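Local coordinates for protein transcription termination factor FttA (Pyrococcus horikoshii, PDB 3AF6) that probably terminates transcription, as a zinc-dependent ribonuclease of the metallo-beta-lactamase superfamily that cleaves nascent RNA at the exit channel of RNA polymerase, at residues A[204-209]-A[237-242]; A[410-415]-A[440-445]; A[567-572]-A[577-582]. One frame throughout, in Å; residues are numbered along the deposited sequence.

Interaction 1 of 3, residues A[204-209]-A[237-242]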
# COMPACT_ATOMS: atom_id res chain seq x y z
N ALA A 204 -4.63 -12.20 -6.75
CA ALA A 204 -6.05 -12.03 -6.54
C ALA A 204 -6.56 -13.31 -5.90
O ALA A 204 -6.55 -14.37 -6.53
CB ALA A 204 -6.75 -11.78 -7.88
N LEU A 205 -7.02 -13.20 -4.66
CA LEU A 205 -7.48 -14.36 -3.92
C LEU A 205 -8.88 -14.11 -3.37
O LEU A 205 -9.12 -13.14 -2.65
CB LEU A 205 -6.48 -14.66 -2.80
CG LEU A 205 -6.62 -15.85 -1.86
CD1 LEU A 205 -5.25 -16.16 -1.29
CD2 LEU A 205 -7.60 -15.54 -0.74
N LEU A 206 -9.80 -15.00 -3.74
CA LEU A 206 -11.18 -14.88 -3.33
C LEU A 206 -11.46 -15.77 -2.15
O LEU A 206 -11.24 -16.98 -2.22
CB LEU A 206 -12.10 -15.27 -4.49
CG LEU A 206 -13.61 -15.21 -4.23
CD1 LEU A 206 -14.04 -13.76 -3.95
CD2 LEU A 206 -14.34 -15.74 -5.46
N VAL A 207 -11.93 -15.17 -1.05
CA VAL A 207 -12.25 -15.94 0.15
C VAL A 207 -13.76 -16.10 0.21
O VAL A 207 -14.49 -15.12 0.08
CB VAL A 207 -11.78 -15.23 1.45
CG1 VAL A 207 -12.17 -16.05 2.66
CG2 VAL A 207 -10.27 -15.03 1.42
N GLN A 208 -14.22 -17.33 0.40
CA GLN A 208 -15.65 -17.61 0.45
C GLN A 208 -16.13 -18.32 1.71
O GLN A 208 -15.40 -19.13 2.30
CB GLN A 208 -16.08 -18.53 -0.70
CG GLN A 208 -15.54 -18.22 -2.07
CD GLN A 208 -15.80 -19.35 -3.04
OE1 GLN A 208 -16.93 -19.82 -3.17
NE2 GLN A 208 -14.77 -19.81 -3.72
N THR A 209 -17.37 -18.01 2.09
CA THR A 209 -18.08 -18.66 3.19
C THR A 209 -19.52 -18.66 2.68
O THR A 209 -19.82 -18.00 1.69
CB THR A 209 -18.03 -17.88 4.52
OG1 THR A 209 -18.83 -16.70 4.40
CG2 THR A 209 -16.59 -17.53 4.89
N ALA A 237 -13.97 -16.89 -14.01
CA ALA A 237 -14.24 -17.92 -13.01
C ALA A 237 -15.74 -17.82 -12.67
O ALA A 237 -16.22 -16.77 -12.28
CB ALA A 237 -13.40 -17.70 -11.77
N PRO A 238 -16.49 -18.92 -12.84
CA PRO A 238 -17.93 -18.91 -12.55
C PRO A 238 -18.28 -18.27 -11.22
O PRO A 238 -19.18 -17.43 -11.13
CB PRO A 238 -18.30 -20.39 -12.57
CG PRO A 238 -17.30 -20.98 -13.51
CD PRO A 238 -16.02 -20.28 -13.16
N GLU A 239 -17.58 -18.68 -10.17
CA GLU A 239 -17.81 -18.18 -8.82
C GLU A 239 -17.58 -16.68 -8.71
O GLU A 239 -18.34 -15.99 -8.03
CB GLU A 239 -16.92 -18.90 -7.83
CG GLU A 239 -15.46 -18.86 -8.21
CD GLU A 239 -15.04 -20.04 -9.02
OE1 GLU A 239 -14.24 -20.84 -8.51
OE2 GLU A 239 -15.52 -20.19 -10.16
N PHE A 240 -16.54 -16.18 -9.36
CA PHE A 240 -16.23 -14.76 -9.33
C PHE A 240 -17.26 -13.96 -10.13
O PHE A 240 -17.73 -12.92 -9.67
CB PHE A 240 -14.80 -14.50 -9.85
CG PHE A 240 -14.34 -13.08 -9.69
CD1 PHE A 240 -14.68 -12.33 -8.56
CD2 PHE A 240 -13.55 -12.48 -10.66
CE1 PHE A 240 -14.23 -11.01 -8.41
CE2 PHE A 240 -13.10 -11.16 -10.52
CZ PHE A 240 -13.44 -10.42 -9.39
N GLN A 241 -17.63 -14.45 -11.32
CA GLN A 241 -18.66 -13.76 -12.11
C GLN A 241 -19.94 -13.74 -11.28
O GLN A 241 -20.67 -12.74 -11.24
CB GLN A 241 -18.96 -14.50 -13.43
CG GLN A 241 -18.05 -14.16 -14.63
CD GLN A 241 -18.23 -12.72 -15.13
OE1 GLN A 241 -19.34 -12.27 -15.44
NE2 GLN A 241 -17.12 -11.99 -15.23
N TYR A 242 -20.22 -14.84 -10.59
CA TYR A 242 -21.42 -14.89 -9.77
C TYR A 242 -21.38 -13.91 -8.61
O TYR A 242 -22.41 -13.37 -8.22
CB TYR A 242 -21.68 -16.32 -9.26
CG TYR A 242 -22.83 -16.41 -8.29
CD1 TYR A 242 -22.63 -16.26 -6.91
CD2 TYR A 242 -24.14 -16.62 -8.75
CE1 TYR A 242 -23.70 -16.31 -6.02
CE2 TYR A 242 -25.21 -16.66 -7.86
CZ TYR A 242 -24.98 -16.50 -6.50
OH TYR A 242 -26.05 -16.56 -5.62

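Interaction 2 of 3, residues A[410-415]-A[440-445]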
# COMPACT_ATOMS: atom_id res chain seq x y z
N LYS A 410 28.13 -2.69 -0.57
CA LYS A 410 29.50 -2.48 -0.98
C LYS A 410 29.70 -2.66 -2.47
O LYS A 410 30.53 -1.98 -3.08
CB LYS A 410 30.44 -3.41 -0.21
CG LYS A 410 30.48 -3.13 1.30
CD LYS A 410 31.66 -3.83 1.95
CE LYS A 410 31.67 -3.64 3.46
NZ LYS A 410 32.91 -4.22 4.05
N ARG A 411 28.94 -3.57 -3.07
CA ARG A 411 29.04 -3.82 -4.50
C ARG A 411 28.45 -2.64 -5.28
O ARG A 411 28.95 -2.26 -6.33
CB ARG A 411 28.31 -5.11 -4.86
CG ARG A 411 28.74 -5.74 -6.17
CD ARG A 411 29.76 -6.85 -5.98
NE ARG A 411 29.17 -8.05 -5.40
CZ ARG A 411 29.81 -9.20 -5.21
NH1 ARG A 411 31.09 -9.32 -5.55
NH2 ARG A 411 29.18 -10.24 -4.68
N LEU A 412 27.38 -2.07 -4.74
CA LEU A 412 26.73 -0.93 -5.37
C LEU A 412 27.67 0.28 -5.45
O LEU A 412 27.72 0.97 -6.47
CB LEU A 412 25.46 -0.55 -4.60
CG LEU A 412 24.76 0.73 -5.07
CD1 LEU A 412 24.24 0.51 -6.48
CD2 LEU A 412 23.63 1.09 -4.13
N ILE A 413 28.39 0.53 -4.37
CA ILE A 413 29.33 1.65 -4.31
C ILE A 413 30.51 1.36 -5.22
O ILE A 413 31.07 2.26 -5.84
CB ILE A 413 29.87 1.86 -2.89
CG1 ILE A 413 28.75 2.37 -1.99
CG2 ILE A 413 31.02 2.83 -2.91
CD1 ILE A 413 28.07 3.62 -2.52
N GLU A 414 30.86 0.08 -5.29
CA GLU A 414 31.97 -0.39 -6.10
C GLU A 414 31.69 -0.10 -7.57
O GLU A 414 32.43 0.65 -8.21
CB GLU A 414 32.15 -1.88 -5.87
CG GLU A 414 33.24 -2.54 -6.68
CD GLU A 414 33.44 -3.99 -6.26
OE1 GLU A 414 34.24 -4.70 -6.92
OE2 GLU A 414 32.80 -4.42 -5.27
N VAL A 415 30.62 -0.68 -8.10
CA VAL A 415 30.23 -0.50 -9.50
C VAL A 415 30.13 0.97 -9.90
O VAL A 415 30.54 1.35 -11.00
CB VAL A 415 28.88 -1.20 -9.80
CG1 VAL A 415 28.35 -0.79 -11.17
CG2 VAL A 415 29.07 -2.71 -9.75
N MET A 440 17.91 4.74 -2.04
CA MET A 440 18.18 6.14 -1.74
C MET A 440 18.87 6.22 -0.39
O MET A 440 19.95 6.79 -0.29
CB MET A 440 16.88 6.96 -1.71
CG MET A 440 16.56 7.63 -3.04
SD MET A 440 14.82 8.01 -3.19
CE MET A 440 14.70 9.60 -2.33
N MET A 441 18.27 5.61 0.63
CA MET A 441 18.85 5.62 1.96
C MET A 441 20.29 5.14 1.92
O MET A 441 21.19 5.79 2.44
CB MET A 441 18.04 4.75 2.90
CG MET A 441 16.66 5.29 3.18
SD MET A 441 16.70 6.93 3.92
CE MET A 441 16.68 7.97 2.48
N VAL A 442 20.52 4.00 1.29
CA VAL A 442 21.87 3.49 1.19
C VAL A 442 22.83 4.57 0.69
O VAL A 442 23.90 4.75 1.26
CB VAL A 442 21.95 2.26 0.27
CG1 VAL A 442 23.40 1.86 0.07
CG2 VAL A 442 21.18 1.11 0.88
N LEU A 443 22.46 5.29 -0.36
CA LEU A 443 23.35 6.33 -0.89
C LEU A 443 23.40 7.59 -0.02
O LEU A 443 24.39 8.32 -0.03
CB LEU A 443 22.94 6.72 -2.31
CG LEU A 443 23.04 5.64 -3.39
CD1 LEU A 443 22.45 6.18 -4.69
CD2 LEU A 443 24.47 5.21 -3.58
N GLU A 444 22.33 7.84 0.73
CA GLU A 444 22.24 9.02 1.59
C GLU A 444 23.11 8.88 2.85
O GLU A 444 23.63 9.88 3.35
CB GLU A 444 20.78 9.27 1.96
CG GLU A 444 20.50 10.65 2.55
CD GLU A 444 20.94 10.78 4.00
OE1 GLU A 444 20.57 9.92 4.83
OE2 GLU A 444 21.65 11.76 4.32
N GLU A 445 23.26 7.67 3.37
CA GLU A 445 24.10 7.48 4.54
C GLU A 445 25.53 7.46 4.04
O GLU A 445 26.46 7.86 4.73
CB GLU A 445 23.81 6.16 5.25
CG GLU A 445 24.76 5.87 6.42
CD GLU A 445 24.27 4.77 7.33
OE1 GLU A 445 24.20 3.60 6.89
OE2 GLU A 445 23.95 5.06 8.51

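Interaction 3 of 3, residues A[567-572]-A[577-582]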
# COMPACT_ATOMS: atom_id res chain seq x y z
N ILE A 567 18.36 -6.30 -28.42
CA ILE A 567 16.94 -6.39 -28.13
C ILE A 567 16.03 -5.67 -29.10
O ILE A 567 16.10 -4.45 -29.27
CB ILE A 567 16.65 -5.85 -26.72
CG1 ILE A 567 17.45 -6.66 -25.70
CG2 ILE A 567 15.15 -5.94 -26.43
CD1 ILE A 567 17.32 -6.14 -24.30
N PRO A 568 15.14 -6.43 -29.76
CA PRO A 568 14.20 -5.84 -30.71
C PRO A 568 13.11 -5.14 -29.91
O PRO A 568 12.58 -5.69 -28.95
CB PRO A 568 13.64 -7.06 -31.45
CG PRO A 568 14.66 -8.13 -31.23
CD PRO A 568 15.06 -7.90 -29.80
N MET A 569 12.80 -3.91 -30.30
CA MET A 569 11.76 -3.15 -29.63
C MET A 569 10.91 -2.48 -30.68
O MET A 569 11.41 -1.81 -31.57
CB MET A 569 12.37 -2.09 -28.72
CG MET A 569 13.00 -2.64 -27.46
SD MET A 569 13.53 -1.28 -26.43
CE MET A 569 11.93 -0.72 -25.75
N VAL A 570 9.60 -2.66 -30.56
CA VAL A 570 8.66 -2.07 -31.49
C VAL A 570 8.37 -0.62 -31.08
O VAL A 570 8.01 -0.36 -29.93
CB VAL A 570 7.36 -2.88 -31.52
CG1 VAL A 570 6.82 -3.02 -30.10
CG2 VAL A 570 6.34 -2.20 -32.45
N GLY A 571 8.53 0.30 -32.02
CA GLY A 571 8.27 1.70 -31.74
C GLY A 571 7.03 2.24 -32.45
O GLY A 571 6.02 1.54 -32.57
N GLU A 572 7.11 3.47 -32.92
CA GLU A 572 5.98 4.08 -33.62
C GLU A 572 5.83 3.56 -35.05
O GLU A 572 6.73 2.91 -35.59
CB GLU A 572 6.12 5.59 -33.65
CG GLU A 572 6.19 6.22 -32.28
CD GLU A 572 6.16 7.72 -32.35
OE1 GLU A 572 6.94 8.30 -33.14
OE2 GLU A 572 5.35 8.33 -31.61
N GLU A 577 12.72 -1.54 -33.45
CA GLU A 577 14.04 -0.97 -33.23
C GLU A 577 14.90 -2.04 -32.56
O GLU A 577 14.39 -2.86 -31.79
CB GLU A 577 13.94 0.25 -32.32
CG GLU A 577 15.01 1.30 -32.53
CD GLU A 577 15.03 2.35 -31.43
OE1 GLU A 577 13.94 2.81 -31.00
OE2 GLU A 577 16.15 2.72 -30.99
N VAL A 578 16.19 -2.04 -32.85
CA VAL A 578 17.09 -3.01 -32.25
C VAL A 578 18.12 -2.29 -31.39
O VAL A 578 19.11 -1.77 -31.91
CB VAL A 578 17.80 -3.84 -33.32
CG1 VAL A 578 16.83 -4.82 -33.94
CG2 VAL A 578 18.36 -2.91 -34.40
N ILE A 579 17.89 -2.26 -30.09
CA ILE A 579 18.81 -1.59 -29.18
C ILE A 579 20.03 -2.47 -28.96
O ILE A 579 19.91 -3.65 -28.62
CB ILE A 579 18.18 -1.30 -27.79
CG1 ILE A 579 17.03 -0.30 -27.93
CG2 ILE A 579 19.22 -0.71 -26.87
CD1 ILE A 579 15.83 -0.86 -28.63
N LYS A 580 21.20 -1.90 -29.18
CA LYS A 580 22.46 -2.61 -29.01
C LYS A 580 22.92 -2.45 -27.56
O LYS A 580 23.31 -1.36 -27.15
CB LYS A 580 23.49 -2.03 -29.98
CG LYS A 580 24.81 -2.78 -30.06
CD LYS A 580 25.81 -2.03 -30.94
CE LYS A 580 27.15 -2.75 -31.03
NZ LYS A 580 28.20 -1.91 -31.68
N VAL A 581 22.86 -3.53 -26.78
CA VAL A 581 23.27 -3.46 -25.37
C VAL A 581 24.76 -3.71 -25.18
O VAL A 581 25.22 -4.85 -25.30
CB VAL A 581 22.49 -4.47 -24.49
CG1 VAL A 581 22.83 -4.25 -23.03
CG2 VAL A 581 21.00 -4.32 -24.70
N ASN A 582 25.50 -2.65 -24.88
CA ASN A 582 26.94 -2.76 -24.65
C ASN A 582 27.28 -2.36 -23.22
O ASN A 582 28.21 -2.91 -22.63
CB ASN A 582 27.71 -1.87 -25.62
CG ASN A 582 27.33 -2.12 -27.06
OD1 ASN A 582 27.27 -3.27 -27.50
ND2 ASN A 582 27.09 -1.06 -27.81

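Interaction 1 of 3, residues A[204-209]-A[237-242]
Leu206, midway along strand 204-209, makes the apolar contact with Glu239 and Phe240, which lie in the first turn of helix 238-245. All of the touching is done by one methyl. The leucine has CG anti to the backbone N (chi1 180°), and its CD2 branch carries the extended line on toward the helix. That methyl lies 4.3 Å from CG of Glu239 and 4.4 Å from CA of Phe240, so it rests against the aliphatic part of the glutamate and the adjoining helix backbone. CB and the ring atom CD1 of Phe240 both stand 4.6 Å from Leu206 CD2, slightly beyond the CA contact, and the Phe240 side chain also touches Leu194. Only 132 Å² is buried in all, a light contact with the backbones well separated (7.8 Å between CA of Leu206 and CA of Phe240).

In the metallo-beta-lactamase fold, helices cover beta sheets, and here helix 238-245 lies over a mixed sheet in which strand 204-209 runs between strands 189-193 and 213-216. Leu206 and Gln208 point to the helix side, whereas Val207 between them turns to the other face and packs on Ile191 and Val214.

The polar groups are held within each element or by neighbouring strands rather than between the two segments. Ala237 is the N-cap residue, and its O accepts the bond from Gln241 N at 2.9 Å; the next turn bond, Tyr242 N to Pro238 O, measures 2.8 Å. On the strand, Gln208 NE2 stops 4.6 Å from CG of Glu239, while its OE1 accepts a weak hydrogen bond from Arg190. Glu239 also touches Thr192 and Thr647 of the same sheet.

Interaction 2 of 3, residues A[410-415]-A[440-445]
Helix segments 410-415 and 440-445 approach most closely near Ile413 and Leu443, whose CA atoms are 8.3 Å apart. The two axes come within 11.2 Å of one another at a signed crossing angle of -71°. So steep a crossing confines the meeting to about one turn of each helix, in keeping with a buried area of only 136 Å².

Three apolar pairs fill that small patch, and two of them share the CD2 methyl of Leu443. Leu412 CD2 reaches it at 4.2 Å and Ile413 CD1 at 4.1 Å. Leu412 CD2 also meets Val442 CG1, 4.3 Å away, and thereby sits against two successive residues of the other helix.

Both helices belong to the beta-CASP domain, built on a parallel six-stranded sheet. Helix 405-420 leads into strand 425-429, and helix 435-447 forms the beta-alpha-beta crossover from that strand to strand 456-459; the contact thus joins the helices before and after one strand.

The ends of Ile413 and Leu443 pass alongside one another, pointing opposite ways, and each side chain reaches out roughly perpendicular to its helix. In the isoleucine CG1 is anti to the carbonyl carbon (chi1 -69°) and the chain then bends at chi2 (-55°), which places CD1 against Leu443. The patch continues along the helices, with Leu412 also on Val439, Ile413 on Tyr446 and Leu443 on Ile416.

Interaction 3 of 3, residues A[567-572]-A[577-582]
Ile567 and Ile579 face each other as an antiparallel hydrogen-bonded pair, joined by two backbone bonds: Ile567 N donates to Ile579 O at 3.1 Å, and Ile579 N donates to Ile567 O at 2.9 Å. The first is received in the plane of the carbonyl, with a C=O...N angle of 153°; in the second the donor is tilted 30° out of that plane. Met569 and Glu577 form the next hydrogen-bonded pair, again with a bond in each direction, but the modelled separations are too short to be trusted in detail at 2.6 Å resolution, and only the pairing is secure.

Between these lies the non-hydrogen-bonded pair of Pro568 and Val578. This is a place where proline fits easily, because the register asks for no N-H there. A CA-H...O contact supplements the bonds, Val578 CA lying 3.5 Å from Ile567 O.

Side chains then divide between two faces. Pro568 and Val578 share the more open one, where the Val578 CG1 methyl lies beside the proline's CA, 4.3 Å away. Ile567, Met569, Glu577 and Ile579 turn to the other. There the methionine and Ile579 lie crosswise, with Met569 CB 3.7 Å from Ile579 CD1; the closer approach of the sulfur to that methyl is doubtful. In Ile567, CG1 is anti to the carbonyl carbon (chi1 -59°) and the chain is extended beyond it, which brings CD1 to within 4.1 Å of Val581 CG2.

Beneath the apolar part of this face, at Ile567 and Met569 and with Val581 beside them, lie helices 529-537 and 556-561: Phe534 touches both Ile567 and Val581, and Leu556 both Ile567 and Met569. Strands 566-570 and 576-580 form a two-stranded beta hairpin, a separate antiparallel unit of the beta-CASP region packed against two of its helices.

In the fold
The three contacts do not touch and follow one another in the sequence. Interaction 1 belongs to the metallo-beta-lactamase part of the chain, and interactions 2 and 3 to the beta-CASP part. Interactions 1 and 2 lie on opposite sides of the chain's centre, with their own centres 45 Å apart; interactions 1 and 3 have centres 41 Å apart. The two beta-CASP contacts are closer, with centres 30 Å and nearest atoms about 12 Å apart. All three lie away from the two-zinc site, where Asp367 bridges the metals, His256, His258 and His344 complete one zinc, and Asp260, His261 and His618 the other.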